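Local coordinates for uncharacterized NTF2-like protein (Cytophaga hutchinsonii ATCC 33406, PDB 3F14) that is of unknown function but belongs to the SnoaL-like family of NTF2-like proteins, whose curved sheet and helices enclose a pocket that may bind a small molecule, at residues I28-I33 and V38-A43; A20-F25 and F48-L53; S8-F13 and D95-E100; C79-F82 and E88-V91. All blocks are in the same frame, centred on the assembly; numbering follows the deposited sequence. Where two conformers were deposited one is given.

Interaction 1 of 4, residues I28-I33 and V38-A43; sequences IIEWNI and VVKGKA
Val-38 sends its two methyl branches to different neighbours on strand 29-33: CG2 lies 3.8 Å from the amide oxygen OD1 of Asn-32, and CG1 reaches toward the Glu-30 carboxylate. Val-39 turns to the other face, the buried one that it shares with Trp-31, and its backbone bonds twice with that residue. Trp-31 N gives its hydrogen to Val-39 O at 2.9 Å, and Val-39 N returns the bond to Trp-31 O. The pattern is that of an antiparallel beta hairpin at one margin of the sheet in this NTF2-like fold, with helix 42-57 packed over Val-39 and Ile-29. The chain of Lys-40 runs alongside that of Glu-30, each CG beside its own backbone N (chi1 -55° and -61°). Lys-40 NZ and Glu-30 OE2 form a long salt bridge at 3.9 Å, and one water joins them, giving a hydrogen to OE2 and accepting one from NZ. Replacing Glu-30 by an alanine is likely to leave the Lys-40 ammonium and the bridging water without their acidic partner. Gly-41 N closes the pairing on Ile-29 O at 2.8 Å; its positive phi (92°) suits glycine, because a CB would jam against the preceding carbonyl. Lys-42 then starts the helix, its CA 3.8 Å from Ile-29 CG2.

Interaction 2 of 4, residues A20-F25 and F48-L53; sequences AVYACF and FCNKML
Tyr-22 reaches across from the loop that follows helix 2-14 and sets its phenol against helix 42-57, joining two of the elements that pack against the curved sheet of the NTF2-like fold. The tight part lies around the end of its ring. Cys-49 CB sits at the ring edge, near its plane, 3.3 Å from Tyr-22 OH and 3.7 Å from CE1; a slim residue such as cysteine probably lets the phenol come this close to the helix backbone. Deeper in, Cys-49 SG meets the edge of the Phe-25 ring, 4.3 Å from CZ, and the sulfur also touches Trp-31 of the sheet. Asn-50 makes the looser, solvent side, where one polar bond stands in for packing. Tyr-22 OH donates to Asn-50 OD1 at 2.7 Å, but the hydroxyl comes in from above the carbonyl plane rather than along a lone pair, and ring and amide planes stand 80° apart. The asparagine reaches this place because its CG is turned beside its own backbone N (chi1 -78°), which brings the amide round the helix to the phenol. With a phenylalanine at Tyr-22 the ring would remain, but Asn-50 OD1 would probably lose its donor and the amide be freer to turn. Within the segment 20-25, Tyr-22 CA rests 4.0 Å above the plane of the Phe-25 ring, over its centre.

Interaction 3 of 4, residues S8-F13 and D95-E100; sequences SIAQHF and DIYRFE. With TRS (2-amino-2-hydroxymethyl-propane-1,3-diol), chain B.
The Tyr-97 ring takes Ala-10 CB over one face, a CH-pi contact 3.9 Å from the ring centroid and 21° off the normal, while Phe-13 CB comes to its edge, 3.9 Å from CE2. The Phe-13 ring in turn has Tyr-97 OH at its own edge, 3.3 Å from CD1, with the two rings steeply inclined. With CG anti to the backbone N (chi1 -170°), the Phe-13 ring lies alongside the Tyr-97 hydroxyl and sends its far end toward Trp-31. One turn earlier, Ile-9 CG2 touches the edge of the Phe-99 ring at CE1. Helix 2-14 thus lies across the concave side of the sheet, as in other NTF2-like proteins. Tyr-97 OH finds a hydrogen-bond partner in Ser-14 OG, just beyond the helix segment. Beside this apolar core a Tris molecule, probably from the crystallisation liquor, spans both segments: its O3 donates to Phe-13 O at 2.8 Å, its O1 to Asp-95 OD1 at 2.6 Å and its N to Asp-95 OD2 at 2.8 Å. Ser-109 and Ser-14 also bond the same carboxylate. A buried acidic group set among aromatic walls is consistent with a pocket for a small polar ligand, although the natural one is unknown.

Interaction 4 of 4, residues C79-F82 and E88-V91; sequences CRYF and EAFV
Glu-88 OE2 is gripped by two nitrogens of Arg-80: NE donates at 2.7 Å, close to the guanidinium plane and onto the anti lone pair, while NH2 adds a weak bond at 3.2 Å. Guanidinium and carboxylate planes stand 77° apart, so this is not the flat, two-oxygen pairing often seen between the two groups. Both side chains start with CG anti to the backbone N (chi1 -178° for Arg-80), and the two extended chains, rising from neighbouring strands, bring their ends together at OE2. In the conformer given, Arg-80 CB and CG lie along the Phe-90 ring, and Phe-82 CE2 lies over the rim of one face of the guanidinium. Such long or aromatic residues suit this outer face, where they may shelter one another above the strands. Beneath them the backbones form the turn end of the beta hairpin made by strands 72-82 and 88-100. Cys-79 pairs with Val-91, and Tyr-81 with Ala-89, through two hydrogen bonds each; Cys-79 N to Val-91 O measures 2.8 Å. These four residues share the other face. There the Tyr-81 ring folds across to the neighbouring strand, since its CG is placed between the backbone N and carbonyl carbon (chi1 73°). Ala-89 CB lies over one face of that ring, 3.8 Å from the centroid, and is small enough to be covered by it. Val-91 CG2 touches the same ring at CE1, 3.6 Å away.

In the fold
Interaction 3 is the buried one of the four, aromatic and aliphatic but for the Asp-95 corner; interaction 4, at the start of strand 88-100, is a surface hairpin held by backbone bonds and an ion pair. Interaction 1 is also a hairpin, some 25 Å from interaction 4 between centres, with its charges outward and its apolar face inward. Interactions 1 and 2 both use helix 42-57, and Trp-31 of the first packs on Cys-49 of the second. Trp-31 also meets Phe-13 of interaction 3, and Cys-49 does so too, so the first three contacts converge on one aromatic centre in which interaction 4 takes no part.

Interaction 1 of 4, residues I28-I33 and V38-A43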
loop_
_atom_site.group_PDB
_atom_site.type_symbol
_atom_site.label_atom_id
_atom_site.label_comp_id
_atom_site.label_asym_id
_atom_site.label_seq_id
_atom_site.Cartn_x
_atom_site.Cartn_y
_atom_site.Cartn_z
ATOM N N ILE A 28 -16.044 1.014 -16.158
ATOM C CA ILE A 28 -15.392 2.292 -15.810
ATOM C C ILE A 28 -14.262 2.113 -14.808
ATOM O O ILE A 28 -13.992 2.986 -14.018
ATOM C CB ILE A 28 -16.413 3.385 -15.393
ATOM C CG1 ILE A 28 -17.219 2.941 -14.172
ATOM C CG2 ILE A 28 -17.346 3.698 -16.595
ATOM C CD1 ILE A 28 -18.056 4.101 -13.539
ATOM N N ILE A 29 -13.621 0.965 -14.863
ATOM C CA ILE A 29 -12.432 0.711 -14.056
ATOM C C ILE A 29 -11.448 1.856 -14.114
ATOM O O ILE A 29 -11.235 2.457 -15.142
ATOM C CB ILE A 29 -11.760 -0.602 -14.491
ATOM C CG1 ILE A 29 -10.528 -0.952 -13.592
ATOM C CG2 ILE A 29 -11.303 -0.578 -15.979
ATOM C CD1 ILE A 29 -9.984 -2.395 -13.812
ATOM N N GLU A 30 -10.805 2.149 -12.980
ATOM C CA GLU A 30 -9.692 3.081 -12.978
ATOM C C GLU A 30 -8.477 2.380 -12.363
ATOM O O GLU A 30 -8.625 1.662 -11.379
ATOM C CB GLU A 30 -10.011 4.323 -12.139
ATOM C CG GLU A 30 -11.178 5.059 -12.690
ATOM C CD GLU A 30 -11.430 6.426 -12.034
ATOM O OE1 GLU A 30 -10.607 6.857 -11.185
ATOM O OE2 GLU A 30 -12.484 7.007 -12.379
ATOM N N TRP A 31 -7.308 2.599 -12.948
ATOM C CA TRP A 31 -6.031 2.179 -12.387
ATOM C C TRP A 31 -5.246 3.420 -12.058
ATOM O O TRP A 31 -4.798 4.130 -12.937
ATOM C CB TRP A 31 -5.254 1.282 -13.336
ATOM C CG TRP A 31 -4.006 0.634 -12.726
ATOM C CD1 TRP A 31 -3.677 0.588 -11.427
ATOM C CD2 TRP A 31 -3.009 -0.145 -13.411
ATOM N NE1 TRP A 31 -2.520 -0.127 -11.254
ATOM C CE2 TRP A 31 -2.083 -0.605 -12.456
ATOM C CE3 TRP A 31 -2.814 -0.514 -14.745
ATOM C CZ2 TRP A 31 -0.960 -1.379 -12.800
ATOM C CZ3 TRP A 31 -1.685 -1.267 -15.089
ATOM C CH2 TRP A 31 -0.793 -1.713 -14.123
ATOM N N ASN A 32 -5.096 3.689 -10.749
ATOM C CA ASN A 32 -4.348 4.800 -10.196
ATOM C C ASN A 32 -2.946 4.286 -9.838
ATOM O O ASN A 32 -2.775 3.630 -8.823
ATOM C CB ASN A 32 -5.052 5.370 -8.983
ATOM C CG ASN A 32 -4.317 6.542 -8.382
ATOM O OD1 ASN A 32 -3.289 6.960 -8.882
ATOM N ND2 ASN A 32 -4.849 7.064 -7.297
ATOM N N ILE A 33 -1.958 4.578 -10.663
ATOM C CA ILE A 33 -0.559 4.233 -10.412
ATOM C C ILE A 33 0.017 5.469 -9.701
ATOM O O ILE A 33 0.299 6.497 -10.317
ATOM C CB ILE A 33 0.207 3.870 -11.674
ATOM C CG1 ILE A 33 -0.515 2.685 -12.365
ATOM C CG2 ILE A 33 1.681 3.510 -11.293
ATOM C CD1 ILE A 33 0.114 2.307 -13.749
ATOM N N VAL A 38 -3.444 8.166 -13.575
ATOM C CA VAL A 38 -4.703 7.443 -13.517
ATOM C C VAL A 38 -5.147 7.085 -14.940
ATOM O O VAL A 38 -5.266 7.980 -15.789
ATOM C CB VAL A 38 -5.828 8.243 -12.869
ATOM C CG1 VAL A 38 -7.042 7.347 -12.746
ATOM C CG2 VAL A 38 -5.427 8.796 -11.470
ATOM N N VAL A 39 -5.348 5.792 -15.206
ATOM C CA VAL A 39 -5.851 5.274 -16.487
ATOM C C VAL A 39 -7.331 4.943 -16.244
ATOM O O VAL A 39 -7.635 4.287 -15.250
ATOM C CB VAL A 39 -5.078 4.059 -16.957
ATOM C CG1 VAL A 39 -5.473 3.655 -18.398
ATOM C CG2 VAL A 39 -3.571 4.333 -16.863
ATOM N N LYS A 40 -8.224 5.382 -17.113
ATOM C CA LYS A 40 -9.655 5.303 -16.873
ATOM C C LYS A 40 -10.427 4.656 -18.029
ATOM O O LYS A 40 -10.267 5.040 -19.192
ATOM C CB LYS A 40 -10.256 6.712 -16.756
ATOM C CG LYS A 40 -9.653 7.561 -15.766
ATOM C CD LYS A 40 -10.416 8.909 -15.717
ATOM C CE LYS A 40 -11.767 8.775 -15.168
ATOM N NZ LYS A 40 -12.248 10.124 -14.657
ATOM N N GLY A 41 -11.348 3.772 -17.663
ATOM C CA GLY A 41 -12.193 3.095 -18.604
ATOM C C GLY A 41 -11.630 1.767 -19.068
ATOM O O GLY A 41 -10.426 1.614 -19.189
ATOM N N LYS A 42 -12.530 0.827 -19.342
ATOM C CA LYS A 42 -12.127 -0.521 -19.658
ATOM C C LYS A 42 -11.113 -0.517 -20.787
ATOM O O LYS A 42 -10.002 -1.009 -20.609
ATOM C CB LYS A 42 -13.346 -1.372 -19.981
ATOM C CG LYS A 42 -13.058 -2.831 -20.186
ATOM C CD LYS A 42 -14.356 -3.616 -20.235
ATOM C CE LYS A 42 -14.123 -5.074 -20.458
ATOM N NZ LYS A 42 -15.370 -5.801 -20.733
ATOM N N ALA A 43 -11.457 0.077 -21.930
ATOM C CA ALA A 43 -10.602 0.035 -23.122
ATOM C C ALA A 43 -9.235 0.642 -22.865
ATOM O O ALA A 43 -8.228 0.020 -23.188
ATOM C CB ALA A 43 -11.256 0.738 -24.328
HETATM O O HOH W 1 -13.029 9.553 -12.048
#

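Interaction 2 of 4, residues A20-F25 and F48-L53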
loop_
_atom_site.group_PDB
_atom_site.type_symbol
_atom_site.label_atom_id
_atom_site.label_comp_id
_atom_site.label_asym_id
_atom_site.label_seq_id
_atom_site.Cartn_x
_atom_site.Cartn_y
_atom_site.Cartn_z
ATOM N N ALA A 20 -5.495 -12.479 -17.969
ATOM C CA ALA A 20 -6.379 -13.410 -17.245
ATOM C C ALA A 20 -7.560 -12.721 -16.588
ATOM O O ALA A 20 -8.537 -13.389 -16.249
ATOM C CB ALA A 20 -5.577 -14.222 -16.180
ATOM N N VAL A 21 -7.503 -11.401 -16.402
ATOM C CA VAL A 21 -8.579 -10.725 -15.670
ATOM C C VAL A 21 -9.233 -9.566 -16.409
ATOM O O VAL A 21 -10.111 -8.897 -15.849
ATOM C CB VAL A 21 -8.117 -10.287 -14.239
ATOM C CG1 VAL A 21 -7.744 -11.510 -13.419
ATOM C CG2 VAL A 21 -6.945 -9.348 -14.310
ATOM N N TYR A 22 -8.866 -9.327 -17.668
ATOM C CA TYR A 22 -9.553 -8.264 -18.430
ATOM C C TYR A 22 -11.084 -8.408 -18.435
ATOM O O TYR A 22 -11.798 -7.397 -18.346
ATOM C CB TYR A 22 -9.074 -8.235 -19.877
ATOM C CG TYR A 22 -7.633 -7.846 -20.094
ATOM C CD1 TYR A 22 -6.943 -7.078 -19.181
ATOM C CD2 TYR A 22 -6.991 -8.208 -21.275
ATOM C CE1 TYR A 22 -5.619 -6.756 -19.409
ATOM C CE2 TYR A 22 -5.679 -7.862 -21.512
ATOM C CZ TYR A 22 -5.008 -7.143 -20.556
ATOM O OH TYR A 22 -3.708 -6.800 -20.768
ATOM N N ALA A 23 -11.565 -9.641 -18.538
ATOM C CA ALA A 23 -13.017 -9.922 -18.500
ATOM C C ALA A 23 -13.666 -9.567 -17.148
ATOM O O ALA A 23 -14.891 -9.501 -17.084
ATOM C CB ALA A 23 -13.266 -11.363 -18.829
ATOM N N CYS A 24 -12.871 -9.357 -16.082
ATOM C CA CYS A 24 -13.364 -8.957 -14.785
ATOM C C CYS A 24 -13.326 -7.450 -14.579
ATOM O O CYS A 24 -13.726 -6.990 -13.522
ATOM C CB CYS A 24 -12.477 -9.583 -13.693
ATOM S SG CYS A 24 -12.316 -11.375 -13.884
ATOM N N PHE A 25 -12.828 -6.678 -15.541
ATOM C CA PHE A 25 -12.777 -5.233 -15.379
ATOM C C PHE A 25 -14.145 -4.632 -15.437
ATOM O O PHE A 25 -14.942 -4.948 -16.344
ATOM C CB PHE A 25 -11.963 -4.572 -16.488
ATOM C CG PHE A 25 -10.431 -4.742 -16.394
ATOM C CD1 PHE A 25 -9.808 -5.575 -15.460
ATOM C CD2 PHE A 25 -9.632 -4.071 -17.307
ATOM C CE1 PHE A 25 -8.387 -5.660 -15.412
ATOM C CE2 PHE A 25 -8.243 -4.173 -17.280
ATOM C CZ PHE A 25 -7.632 -4.961 -16.329
ATOM N N PHE A 48 -3.488 -0.101 -21.907
ATOM C CA PHE A 48 -2.312 0.239 -21.095
ATOM C C PHE A 48 -1.659 -1.009 -20.556
ATOM O O PHE A 48 -0.435 -1.184 -20.652
ATOM C CB PHE A 48 -2.746 1.143 -19.942
ATOM C CG PHE A 48 -1.609 1.734 -19.131
ATOM C CD1 PHE A 48 -1.058 2.955 -19.490
ATOM C CD2 PHE A 48 -1.182 1.092 -18.011
ATOM C CE1 PHE A 48 -0.038 3.497 -18.711
ATOM C CE2 PHE A 48 -0.181 1.628 -17.250
ATOM C CZ PHE A 48 0.372 2.832 -17.610
ATOM N N CYS A 49 -2.448 -1.930 -20.035
ATOM C CA CYS A 49 -1.930 -3.213 -19.600
ATOM C C CYS A 49 -1.267 -3.942 -20.738
ATOM O O CYS A 49 -0.207 -4.585 -20.525
ATOM C CB CYS A 49 -3.074 -4.062 -19.023
ATOM S SG CYS A 49 -3.686 -3.523 -17.429
ATOM N N ASN A 50 -1.862 -3.989 -21.922
ATOM C CA ASN A 50 -1.246 -4.679 -23.057
ATOM C C ASN A 50 0.087 -4.062 -23.452
ATOM O O ASN A 50 0.996 -4.796 -23.886
ATOM C CB ASN A 50 -2.218 -4.782 -24.257
ATOM C CG ASN A 50 -3.248 -5.903 -24.070
ATOM O OD1 ASN A 50 -2.981 -6.883 -23.383
ATOM N ND2 ASN A 50 -4.378 -5.797 -24.734
ATOM N N LYS A 51 0.195 -2.739 -23.420
ATOM C CA LYS A 51 1.467 -2.070 -23.734
ATOM C C LYS A 51 2.555 -2.520 -22.748
ATOM O O LYS A 51 3.705 -2.779 -23.144
ATOM C CB LYS A 51 1.245 -0.563 -23.711
ATOM C CG LYS A 51 2.437 0.337 -23.909
ATOM C CD LYS A 51 1.976 1.789 -24.141
ATOM C CE LYS A 51 3.077 2.811 -23.903
ATOM N NZ LYS A 51 4.439 2.288 -24.268
HETATM N N MSE A 52 2.169 -2.692 -21.476
HETATM C CA MSE A 52 3.057 -3.077 -20.317
HETATM C C MSE A 52 3.407 -4.569 -20.241
HETATM O O MSE A 52 4.427 -4.935 -19.654
HETATM C CB MSE A 52 2.432 -2.652 -18.940
HETATM C CG MSE A 52 3.361 -2.782 -17.644
HETATM SE SE MSE A 52 2.607 -2.177 -16.038
HETATM C CE MSE A 52 2.435 -0.340 -16.497
ATOM N N LEU A 53 2.576 -5.426 -20.828
ATOM C CA LEU A 53 2.663 -6.867 -20.717
ATOM C C LEU A 53 4.041 -7.448 -21.056
ATOM O O LEU A 53 4.544 -8.280 -20.279
ATOM C CB LEU A 53 1.558 -7.536 -21.527
ATOM C CG LEU A 53 1.341 -9.029 -21.299
ATOM C CD1 LEU A 53 1.044 -9.400 -19.847
ATOM C CD2 LEU A 53 0.233 -9.514 -22.230
#

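Interaction 3 of 4, residues S8-F13 and D95-E100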
loop_
_atom_site.group_PDB
_atom_site.type_symbol
_atom_site.label_atom_id
_atom_site.label_comp_id
_atom_site.label_asym_id
_atom_site.label_seq_id
_atom_site.Cartn_x
_atom_site.Cartn_y
_atom_site.Cartn_z
ATOM N N SER A 8 -8.325 -14.663 -6.419
ATOM C CA SER A 8 -7.703 -15.106 -7.664
ATOM C C SER A 8 -7.448 -13.964 -8.665
ATOM O O SER A 8 -6.388 -13.868 -9.289
ATOM C CB SER A 8 -8.599 -16.161 -8.318
ATOM O OG SER A 8 -7.911 -16.687 -9.424
ATOM N N ILE A 9 -8.443 -13.119 -8.811
ATOM C CA ILE A 9 -8.357 -11.973 -9.719
ATOM C C ILE A 9 -7.183 -11.100 -9.319
ATOM O O ILE A 9 -6.339 -10.759 -10.150
ATOM C CB ILE A 9 -9.628 -11.117 -9.676
ATOM C CG1 ILE A 9 -10.809 -11.847 -10.311
ATOM C CG2 ILE A 9 -9.409 -9.792 -10.428
ATOM C CD1 ILE A 9 -12.135 -11.235 -9.963
ATOM N N ALA A 10 -7.114 -10.760 -8.042
ATOM C CA ALA A 10 -6.063 -9.881 -7.514
ATOM C C ALA A 10 -4.715 -10.528 -7.668
ATOM O O ALA A 10 -3.734 -9.874 -8.029
ATOM C CB ALA A 10 -6.339 -9.526 -6.028
ATOM N N GLN A 11 -4.596 -11.812 -7.342
ATOM C CA GLN A 11 -3.336 -12.512 -7.526
ATOM C C GLN A 11 -2.838 -12.445 -8.957
ATOM O O GLN A 11 -1.668 -12.155 -9.184
ATOM C CB GLN A 11 -3.466 -13.971 -7.124
ATOM C CG GLN A 11 -3.599 -14.214 -5.623
ATOM C CD GLN A 11 -2.289 -14.043 -4.870
ATOM O OE1 GLN A 11 -1.209 -14.181 -5.447
ATOM N NE2 GLN A 11 -2.384 -13.775 -3.554
ATOM N N HIS A 12 -3.726 -12.694 -9.920
ATOM C CA HIS A 12 -3.338 -12.631 -11.325
ATOM C C HIS A 12 -2.914 -11.247 -11.747
ATOM O O HIS A 12 -1.858 -11.072 -12.331
ATOM C CB HIS A 12 -4.486 -13.079 -12.224
ATOM C CG HIS A 12 -4.612 -14.561 -12.344
ATOM N ND1 HIS A 12 -5.515 -15.298 -11.603
ATOM C CD2 HIS A 12 -3.946 -15.438 -13.129
ATOM C CE1 HIS A 12 -5.413 -16.576 -11.947
ATOM N NE2 HIS A 12 -4.468 -16.687 -12.869
ATOM N N PHE A 13 -3.685 -10.209 -11.394
ATOM C CA PHE A 13 -3.294 -8.861 -11.806
ATOM C C PHE A 13 -1.968 -8.449 -11.157
ATOM O O PHE A 13 -1.090 -7.935 -11.837
ATOM C CB PHE A 13 -4.405 -7.830 -11.477
ATOM C CG PHE A 13 -4.150 -6.455 -12.098
ATOM C CD1 PHE A 13 -3.324 -5.527 -11.511
ATOM C CD2 PHE A 13 -4.764 -6.131 -13.320
ATOM C CE1 PHE A 13 -3.062 -4.318 -12.121
ATOM C CE2 PHE A 13 -4.542 -4.921 -13.913
ATOM C CZ PHE A 13 -3.665 -4.014 -13.342
ATOM N N ASP A 95 -0.683 -3.258 -4.156
ATOM C CA ASP A 95 -1.839 -3.105 -5.043
ATOM C C ASP A 95 -3.104 -3.239 -4.240
ATOM O O ASP A 95 -3.318 -4.239 -3.546
ATOM C CB ASP A 95 -1.831 -4.143 -6.152
ATOM C CG ASP A 95 -0.624 -4.049 -7.066
ATOM O OD1 ASP A 95 -0.136 -2.943 -7.371
ATOM O OD2 ASP A 95 -0.121 -5.145 -7.547
ATOM N N ILE A 96 -3.993 -2.250 -4.370
ATOM C CA ILE A 96 -5.248 -2.194 -3.621
ATOM C C ILE A 96 -6.420 -2.273 -4.606
ATOM O O ILE A 96 -6.508 -1.447 -5.528
ATOM C CB ILE A 96 -5.355 -0.881 -2.811
ATOM C CG1 ILE A 96 -4.172 -0.743 -1.878
ATOM C CG2 ILE A 96 -6.703 -0.798 -2.067
ATOM C CD1 ILE A 96 -4.112 0.598 -1.091
ATOM N N TYR A 97 -7.269 -3.288 -4.447
ATOM C CA TYR A 97 -8.399 -3.506 -5.342
ATOM C C TYR A 97 -9.685 -3.206 -4.644
ATOM O O TYR A 97 -9.895 -3.660 -3.522
ATOM C CB TYR A 97 -8.426 -4.981 -5.811
ATOM C CG TYR A 97 -7.175 -5.448 -6.532
ATOM C CD1 TYR A 97 -6.040 -5.834 -5.819
ATOM C CD2 TYR A 97 -7.103 -5.493 -7.917
ATOM C CE1 TYR A 97 -4.882 -6.206 -6.433
ATOM C CE2 TYR A 97 -5.958 -5.865 -8.545
ATOM C CZ TYR A 97 -4.842 -6.250 -7.808
ATOM O OH TYR A 97 -3.679 -6.583 -8.439
ATOM N N ARG A 98 -10.551 -2.457 -5.293
ATOM C CA ARG A 98 -11.923 -2.301 -4.822
ATOM C C ARG A 98 -12.797 -2.941 -5.860
ATOM O O ARG A 98 -12.770 -2.586 -7.043
ATOM C CB ARG A 98 -12.326 -0.849 -4.670
ATOM C CG ARG A 98 -13.775 -0.667 -4.120
ATOM C CD ARG A 98 -14.225 0.795 -3.979
ATOM N N PHE A 99 -13.595 -3.906 -5.411
ATOM C CA PHE A 99 -14.477 -4.600 -6.261
ATOM C C PHE A 99 -15.897 -4.025 -6.176
ATOM O O PHE A 99 -16.267 -3.346 -5.202
ATOM C CB PHE A 99 -14.530 -6.090 -5.879
ATOM C CG PHE A 99 -13.219 -6.779 -6.034
ATOM C CD1 PHE A 99 -12.867 -7.353 -7.231
ATOM C CD2 PHE A 99 -12.346 -6.854 -4.966
ATOM C CE1 PHE A 99 -11.632 -7.975 -7.363
ATOM C CE2 PHE A 99 -11.154 -7.467 -5.096
ATOM C CZ PHE A 99 -10.791 -8.009 -6.306
ATOM N N GLU A 100 -16.625 -4.214 -7.260
ATOM C CA GLU A 100 -18.068 -3.945 -7.296
ATOM C C GLU A 100 -18.588 -5.300 -7.683
ATOM O O GLU A 100 -18.552 -5.665 -8.864
ATOM C CB GLU A 100 -18.428 -2.887 -8.310
ATOM C CG GLU A 100 -19.902 -2.513 -8.300
ATOM C CD GLU A 100 -20.194 -1.380 -9.272
ATOM O OE1 GLU A 100 -19.738 -0.248 -8.976
ATOM O OE2 GLU A 100 -20.835 -1.634 -10.323
HETATM C C TRS B . 2.105 -4.561 -10.454
HETATM C C1 TRS B . 1.592 -3.150 -10.063
HETATM C C2 TRS B . 3.568 -4.548 -10.874
HETATM C C3 TRS B . 1.285 -5.110 -11.609
HETATM N N TRS B . 1.988 -5.456 -9.294
HETATM O O1 TRS B . 2.044 -2.776 -8.768
HETATM O O2 TRS B . 4.366 -4.007 -9.843
HETATM O O3 TRS B . 0.011 -5.418 -11.118
#

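Interaction 4 of 4, residues C79-F82 and E88-V91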
loop_
_atom_site.group_PDB
_atom_site.type_symbol
_atom_site.label_atom_id
_atom_site.label_comp_id
_atom_site.label_asym_id
_atom_site.label_seq_id
_atom_site.Cartn_x
_atom_site.Cartn_y
_atom_site.Cartn_z
ATOM N N CYS A 79 8.647 -7.108 -7.712
ATOM C CA CYS A 79 8.929 -7.364 -9.112
ATOM C C CYS A 79 10.426 -7.246 -9.398
ATOM O O CYS A 79 11.012 -6.141 -9.279
ATOM C CB CYS A 79 8.231 -6.333 -9.942
ATOM S SG CYS A 79 8.505 -6.425 -11.736
ATOM N N ARG A 80 11.051 -8.364 -9.764
ATOM C CA ARG A 80 12.465 -8.432 -10.107
ATOM C C ARG A 80 12.627 -8.145 -11.576
ATOM O O ARG A 80 11.977 -8.775 -12.426
ATOM C CB ARG A 80 13.029 -9.832 -9.826
ATOM C CG ARG A 80 14.505 -9.995 -10.112
ATOM C CD ARG A 80 14.914 -11.453 -9.858
ATOM N NE ARG A 80 16.317 -11.682 -10.192
ATOM C CZ ARG A 80 16.767 -12.544 -11.093
ATOM N NH1 ARG A 80 15.983 -13.330 -11.780
ATOM N NH2 ARG A 80 18.062 -12.582 -11.271
ATOM N N TYR A 81 13.490 -7.179 -11.903
ATOM C CA TYR A 81 13.723 -6.822 -13.297
ATOM C C TYR A 81 15.180 -6.408 -13.409
ATOM O O TYR A 81 15.917 -6.502 -12.452
ATOM C CB TYR A 81 12.754 -5.724 -13.692
ATOM C CG TYR A 81 13.079 -4.406 -13.096
ATOM C CD1 TYR A 81 12.797 -4.125 -11.731
ATOM C CD2 TYR A 81 13.670 -3.413 -13.850
ATOM C CE1 TYR A 81 13.123 -2.926 -11.161
ATOM C CE2 TYR A 81 14.039 -2.201 -13.257
ATOM C CZ TYR A 81 13.742 -1.958 -11.925
ATOM O OH TYR A 81 14.116 -0.762 -11.362
ATOM N N PHE A 82 15.641 -6.083 -14.616
ATOM C CA PHE A 82 17.036 -5.663 -14.807
ATOM C C PHE A 82 17.139 -4.145 -15.179
ATOM O O PHE A 82 16.402 -3.725 -16.060
ATOM C CB PHE A 82 17.722 -6.644 -15.784
ATOM C CG PHE A 82 18.124 -7.970 -15.123
ATOM C CD1 PHE A 82 19.384 -8.125 -14.547
ATOM C CD2 PHE A 82 17.215 -9.018 -15.032
ATOM C CE1 PHE A 82 19.748 -9.337 -13.886
ATOM C CE2 PHE A 82 17.554 -10.205 -14.390
ATOM C CZ PHE A 82 18.818 -10.366 -13.819
ATOM N N GLU A 88 20.308 -6.512 -11.769
ATOM C CA GLU A 88 19.129 -6.890 -11.061
ATOM C C GLU A 88 18.643 -5.737 -10.213
ATOM O O GLU A 88 19.428 -5.103 -9.529
ATOM C CB GLU A 88 19.507 -7.999 -10.155
ATOM C CG GLU A 88 18.454 -8.652 -9.533
ATOM C CD GLU A 88 18.972 -9.732 -8.593
ATOM O OE1 GLU A 88 19.886 -9.457 -7.786
ATOM O OE2 GLU A 88 18.385 -10.831 -8.612
ATOM N N ALA A 89 17.357 -5.544 -10.206
ATOM C CA ALA A 89 16.696 -4.482 -9.440
ATOM C C ALA A 89 15.338 -5.023 -8.980
ATOM O O ALA A 89 14.782 -5.928 -9.587
ATOM C CB ALA A 89 16.500 -3.233 -10.307
ATOM N N PHE A 90 14.744 -4.407 -7.976
ATOM C CA PHE A 90 13.475 -4.865 -7.437
ATOM C C PHE A 90 12.558 -3.687 -7.188
ATOM O O PHE A 90 13.002 -2.699 -6.596
ATOM C CB PHE A 90 13.619 -5.692 -6.129
ATOM C CG PHE A 90 14.172 -7.095 -6.336
ATOM C CD1 PHE A 90 13.343 -8.212 -6.471
ATOM C CD2 PHE A 90 15.541 -7.285 -6.373
ATOM C CE1 PHE A 90 13.900 -9.481 -6.651
ATOM C CE2 PHE A 90 16.088 -8.548 -6.554
ATOM C CZ PHE A 90 15.271 -9.640 -6.695
ATOM N N VAL A 91 11.323 -3.770 -7.655
ATOM C CA VAL A 91 10.279 -2.803 -7.312
ATOM C C VAL A 91 9.389 -3.498 -6.283
ATOM O O VAL A 91 8.887 -4.593 -6.549
ATOM C CB VAL A 91 9.444 -2.413 -8.510
ATOM C CG1 VAL A 91 8.094 -1.725 -8.077
ATOM C CG2 VAL A 91 10.261 -1.537 -9.461
#